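Local atomic coordinates of lipoprotein (Mycoplasma mycoides subsp. capri, PDB entry 7ADK), a protein that is a mycoplasma lipoprotein that probably acts as a protease of the PA clan. Residues L272-N275 / E276-K279; Q570-E574 / Q575-I579. All coordinates share one frame; numbering follows the deposited sequence.

Contact 1: residues L272-N275 / E276-K279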
loop_
_atom_site.group_PDB
_atom_site.type_symbol
_atom_site.label_atom_id
_atom_site.label_comp_id
_atom_site.label_asym_id
_atom_site.label_seq_id
_atom_site.Cartn_x
_atom_site.Cartn_y
_atom_site.Cartn_z
ATOM N N LEU B 272 -3.843 13.368 4.406
ATOM C CA LEU B 272 -3.650 14.715 4.965
ATOM C C LEU B 272 -4.806 15.092 5.900
ATOM O O LEU B 272 -5.939 15.190 5.452
ATOM C CB LEU B 272 -3.603 15.757 3.835
ATOM C CG LEU B 272 -2.579 15.506 2.727
ATOM C CD1 LEU B 272 -2.687 16.614 1.683
ATOM C CD2 LEU B 272 -1.166 15.408 3.277
ATOM N N GLY B 273 -4.544 15.391 7.168
ATOM C CA GLY B 273 -5.594 15.819 8.096
ATOM C C GLY B 273 -6.134 17.239 7.866
ATOM O O GLY B 273 -7.347 17.418 7.836
ATOM N N ARG B 274 -5.263 18.247 7.724
ATOM C CA ARG B 274 -5.593 19.689 7.765
ATOM C C ARG B 274 -4.571 20.561 7.034
ATOM O O ARG B 274 -3.472 20.109 6.741
ATOM C CB ARG B 274 -5.788 20.182 9.223
ATOM C CG ARG B 274 -4.498 20.284 10.056
ATOM C CD ARG B 274 -4.655 21.181 11.278
ATOM N NE ARG B 274 -3.407 21.333 12.056
ATOM C CZ ARG B 274 -3.251 22.054 13.155
ATOM N NH1 ARG B 274 -2.095 22.207 13.714
ATOM N NH2 ARG B 274 -4.225 22.631 13.775
ATOM N N ASN B 275 -4.905 21.826 6.801
ATOM C CA ASN B 275 -4.110 22.740 5.975
ATOM C C ASN B 275 -2.717 23.049 6.552
ATOM O O ASN B 275 -1.734 23.151 5.832
ATOM C CB ASN B 275 -4.946 24.006 5.748
ATOM C CG ASN B 275 -4.465 24.788 4.545
ATOM O OD1 ASN B 275 -3.422 25.417 4.540
ATOM N ND2 ASN B 275 -5.226 24.795 3.481
ATOM N N GLU B 276 -2.594 23.147 7.868
ATOM C CA GLU B 276 -1.302 23.395 8.522
ATOM C C GLU B 276 -0.358 22.184 8.433
ATOM O O GLU B 276 0.831 22.305 8.679
ATOM C CB GLU B 276 -1.482 23.844 9.977
ATOM C CG GLU B 276 -2.573 24.893 10.247
ATOM C CD GLU B 276 -2.607 26.102 9.285
ATOM O OE1 GLU B 276 -1.555 26.635 8.871
ATOM O OE2 GLU B 276 -3.721 26.555 8.945
ATOM N N LYS B 277 -0.878 21.001 8.061
ATOM C CA LYS B 277 -0.091 19.783 7.806
ATOM C C LYS B 277 0.305 19.677 6.343
ATOM O O LYS B 277 1.436 19.348 6.045
ATOM C CB LYS B 277 -0.860 18.515 8.193
ATOM C CG LYS B 277 -1.311 18.470 9.647
ATOM C CD LYS B 277 -2.078 17.189 10.039
ATOM C CE LYS B 277 -1.216 16.030 10.563
ATOM N NZ LYS B 277 -0.971 16.107 12.030
ATOM N N ALA B 278 -0.575 19.957 5.404
ATOM C CA ALA B 278 -0.251 19.998 3.986
ATOM C C ALA B 278 -1.192 20.970 3.299
ATOM O O ALA B 278 -2.302 21.173 3.754
ATOM C CB ALA B 278 -0.345 18.603 3.402
ATOM N N LYS B 279 -0.732 21.554 2.196
ATOM C CA LYS B 279 -1.141 22.888 1.724
ATOM C C LYS B 279 -0.457 23.993 2.575
ATOM O O LYS B 279 -0.415 25.143 2.146
ATOM C CB LYS B 279 -2.669 22.987 1.528
ATOM C CG LYS B 279 -3.170 24.119 0.613
ATOM C CD LYS B 279 -2.868 23.904 -0.874
ATOM C CE LYS B 279 -3.531 24.990 -1.714
ATOM N NZ LYS B 279 -3.504 24.684 -3.161
#
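Arg274 to Lys277 form a type I beta turn in the loop between helix 220-226 and strand 289-293, and Ala278 extends it into an alpha turn. Both closing bonds end on the carbonyl oxygen of Arg274. Lys277 N reaches Arg274 O at 3.0 Å from well above the carbonyl plane, whereas Ala278 N meets Arg274 O at 3.2 Å within that plane and more nearly in line with the C=O bond, so one acceptor satisfies two successive amides. With CG set between its backbone N and carbonyl carbon (chi1 72°), the extended Arg274 side chain projects outward from the turn, alongside those of Glu276 and Lys277. Its CG packs 3.7 Å from Lys277 CG, the two chains crossing at about a right angle, and farther out Glu276 CG sits 4.0 Å above the centre of the guanidinium plane. A methylene, not the carboxylate, faces the guanidinium: the charged groups stay apart, Arg274 NE to Glu276 OE2 6.1 Å, their planes 86° apart, and the carboxylate pairs with Lys591. Arg274 NH1 binds Asp630, and the bent Lys277 chain carries NZ to the Asn667 carbonyl. Before the turn, both methyls of Leu272 lie against Ala278 CB, an apolar patch that also borders Ile634. At the exit, Asn275 slants across the base of the Lys279 side chain, with ND2 of Asn275 3.6 Å from CG of Lys279.

Contact 2: residues Q570-E574 / Q575-I579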
loop_
_atom_site.group_PDB
_atom_site.type_symbol
_atom_site.label_atom_id
_atom_site.label_comp_id
_atom_site.label_asym_id
_atom_site.label_seq_id
_atom_site.Cartn_x
_atom_site.Cartn_y
_atom_site.Cartn_z
ATOM N N GLN B 570 7.418 17.663 -21.786
ATOM C CA GLN B 570 6.059 18.190 -21.623
ATOM C C GLN B 570 5.897 19.100 -20.394
ATOM O O GLN B 570 4.901 19.812 -20.302
ATOM C CB GLN B 570 5.059 17.027 -21.640
ATOM C CG GLN B 570 5.199 16.055 -20.472
ATOM C CD GLN B 570 4.092 15.016 -20.444
ATOM O OE1 GLN B 570 4.086 14.063 -21.192
ATOM N NE2 GLN B 570 3.128 15.145 -19.607
ATOM N N TYR B 571 6.860 19.116 -19.475
ATOM C CA TYR B 571 6.889 20.011 -18.322
ATOM C C TYR B 571 7.306 21.442 -18.693
ATOM O O TYR B 571 7.646 21.730 -19.839
ATOM C CB TYR B 571 7.828 19.433 -17.254
ATOM C CG TYR B 571 7.427 19.807 -15.846
ATOM C CD1 TYR B 571 6.275 19.216 -15.308
ATOM C CD2 TYR B 571 8.179 20.709 -15.069
ATOM C CE1 TYR B 571 5.876 19.486 -13.992
ATOM C CE2 TYR B 571 7.777 20.987 -13.749
ATOM C CZ TYR B 571 6.636 20.360 -13.201
ATOM O OH TYR B 571 6.252 20.596 -11.925
ATOM N N GLU B 572 7.316 22.339 -17.709
ATOM C CA GLU B 572 7.873 23.691 -17.820
ATOM C C GLU B 572 9.356 23.684 -18.242
ATOM O O GLU B 572 10.089 22.740 -17.958
ATOM C CB GLU B 572 7.641 24.438 -16.505
ATOM C CG GLU B 572 8.014 25.917 -16.476
ATOM C CD GLU B 572 7.310 26.745 -17.535
ATOM O OE1 GLU B 572 6.232 27.276 -17.268
ATOM O OE2 GLU B 572 7.826 26.859 -18.644
ATOM N N THR B 573 9.779 24.701 -18.989
ATOM C CA THR B 573 11.121 24.816 -19.570
ATOM C C THR B 573 11.886 26.097 -19.223
ATOM O O THR B 573 13.101 26.041 -19.031
ATOM C CB THR B 573 11.035 24.564 -21.078
ATOM O OG1 THR B 573 12.305 24.485 -21.644
ATOM C CG2 THR B 573 10.264 25.608 -21.855
ATOM N N GLU B 574 11.231 27.257 -19.128
ATOM C CA GLU B 574 11.930 28.527 -18.893
ATOM C C GLU B 574 12.379 28.651 -17.431
ATOM O O GLU B 574 11.591 28.427 -16.520
ATOM C CB GLU B 574 11.069 29.705 -19.362
ATOM C CG GLU B 574 11.759 31.075 -19.242
ATOM C CD GLU B 574 11.554 31.779 -17.891
ATOM O OE1 GLU B 574 10.384 32.013 -17.515
ATOM O OE2 GLU B 574 12.559 32.129 -17.236
ATOM N N GLN B 575 13.645 28.989 -17.193
ATOM C CA GLN B 575 14.329 28.797 -15.911
ATOM C C GLN B 575 13.625 29.385 -14.684
ATOM O O GLN B 575 13.543 28.706 -13.666
ATOM C CB GLN B 575 15.751 29.351 -16.022
ATOM C CG GLN B 575 16.596 29.123 -14.773
ATOM C CD GLN B 575 18.056 29.502 -14.950
ATOM O OE1 GLN B 575 18.948 28.674 -14.902
ATOM N NE2 GLN B 575 18.371 30.749 -15.167
ATOM N N ASN B 576 13.149 30.628 -14.709
ATOM C CA ASN B 576 12.524 31.217 -13.517
ATOM C C ASN B 576 11.188 30.535 -13.182
ATOM O O ASN B 576 10.850 30.361 -12.008
ATOM C CB ASN B 576 12.342 32.729 -13.710
ATOM C CG ASN B 576 13.610 33.563 -13.706
ATOM O OD1 ASN B 576 13.565 34.782 -13.728
ATOM N ND2 ASN B 576 14.778 32.985 -13.601
ATOM N N LYS B 577 10.440 30.098 -14.198
ATOM C CA LYS B 577 9.229 29.296 -14.002
ATOM C C LYS B 577 9.545 27.860 -13.607
ATOM O O LYS B 577 8.884 27.322 -12.736
ATOM C CB LYS B 577 8.342 29.353 -15.247
ATOM C CG LYS B 577 7.680 30.721 -15.395
ATOM C CD LYS B 577 6.566 30.744 -16.442
ATOM C CE LYS B 577 7.027 30.515 -17.877
ATOM N NZ LYS B 577 7.786 31.648 -18.422
ATOM N N LEU B 578 10.582 27.253 -14.159
ATOM C CA LEU B 578 11.002 25.911 -13.793
ATOM C C LEU B 578 11.521 25.852 -12.353
ATOM O O LEU B 578 11.151 24.948 -11.626
ATOM C CB LEU B 578 11.992 25.373 -14.802
ATOM C CG LEU B 578 12.450 23.957 -14.656
ATOM C CD1 LEU B 578 11.424 23.002 -14.582
ATOM C CD2 LEU B 578 13.316 23.542 -15.697
ATOM N N ILE B 579 12.269 26.848 -11.874
ATOM C CA ILE B 579 12.665 26.934 -10.456
ATOM C C ILE B 579 11.448 27.122 -9.549
ATOM O O ILE B 579 11.383 26.536 -8.470
ATOM C CB ILE B 579 13.745 28.017 -10.237
ATOM C CG1 ILE B 579 15.050 27.556 -10.910
ATOM C CG2 ILE B 579 13.999 28.296 -8.752
ATOM C CD1 ILE B 579 16.146 28.610 -10.997
#
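The Tyr571 ring meets Leu578 at its edge: Leu578 CD1 lies near the ring plane, 4.0 Å from Tyr571 CD2. The second flat group, the Glu574 carboxylate, is gripped through both oxygens. Lys577 NZ approaches the edge of the group, using the anti lone pair of OE1 in a salt bridge (Glu574 OE1 to Lys577 NZ 2.8 Å), while Asn576 N comes in from above the plane to bind Glu574 OE2 at 3.0 Å. The latter is the capping bond of a helix N-terminus, with Glu574 as N-cap. CG anti to the backbone N (chi1 -176°), followed by a bend at chi2 (-89°), brings the carboxylate to the N-terminal end of the helix, beside Asn576 N, where the helix dipole would probably add to its stabilisation. Glu574 O in turn accepts from Leu578 N at 2.8 Å, the first i to i+4 bond of the helix. Glu572 lies just before the cap. Its OE2 receives Thr573 N at 2.9 Å and, weakly, Glu574 N, while its OE1 lies 3.4 Å from Lys577 CE. Bends at chi3 and chi4 turn the ammonium of Lys577 to Glu574 instead, leaving Glu572 to meet mainly the methylenes. The cap thus joins the loop after strand 565-566 to helix 575-582 at the protein surface. Tyr571 touches Val560 and Leu578 touches Tyr558, both on strand 556-562; Asn576 OD1 is held by Asn439, and Ile579 packs on the loop residues Thr441, Phe547 and Leu551.

Contacts 1 and 2 are two local turns, in series along one chain, the first complete long before the second begins. Their centres lie 27 Å apart and their nearest atoms about 14 Å apart, so they do not touch. Contact 1, about 22 Å from the centre of the chain, is the more deeply set; contact 2 lies about 33 Å out. The first is a turn within an irregular loop, the second the capped start of a regular helix. Contact 2 belongs to the part of the chain that resembles DUF31 peptidases; the relation of the two turns to the catalytic centre is not established here.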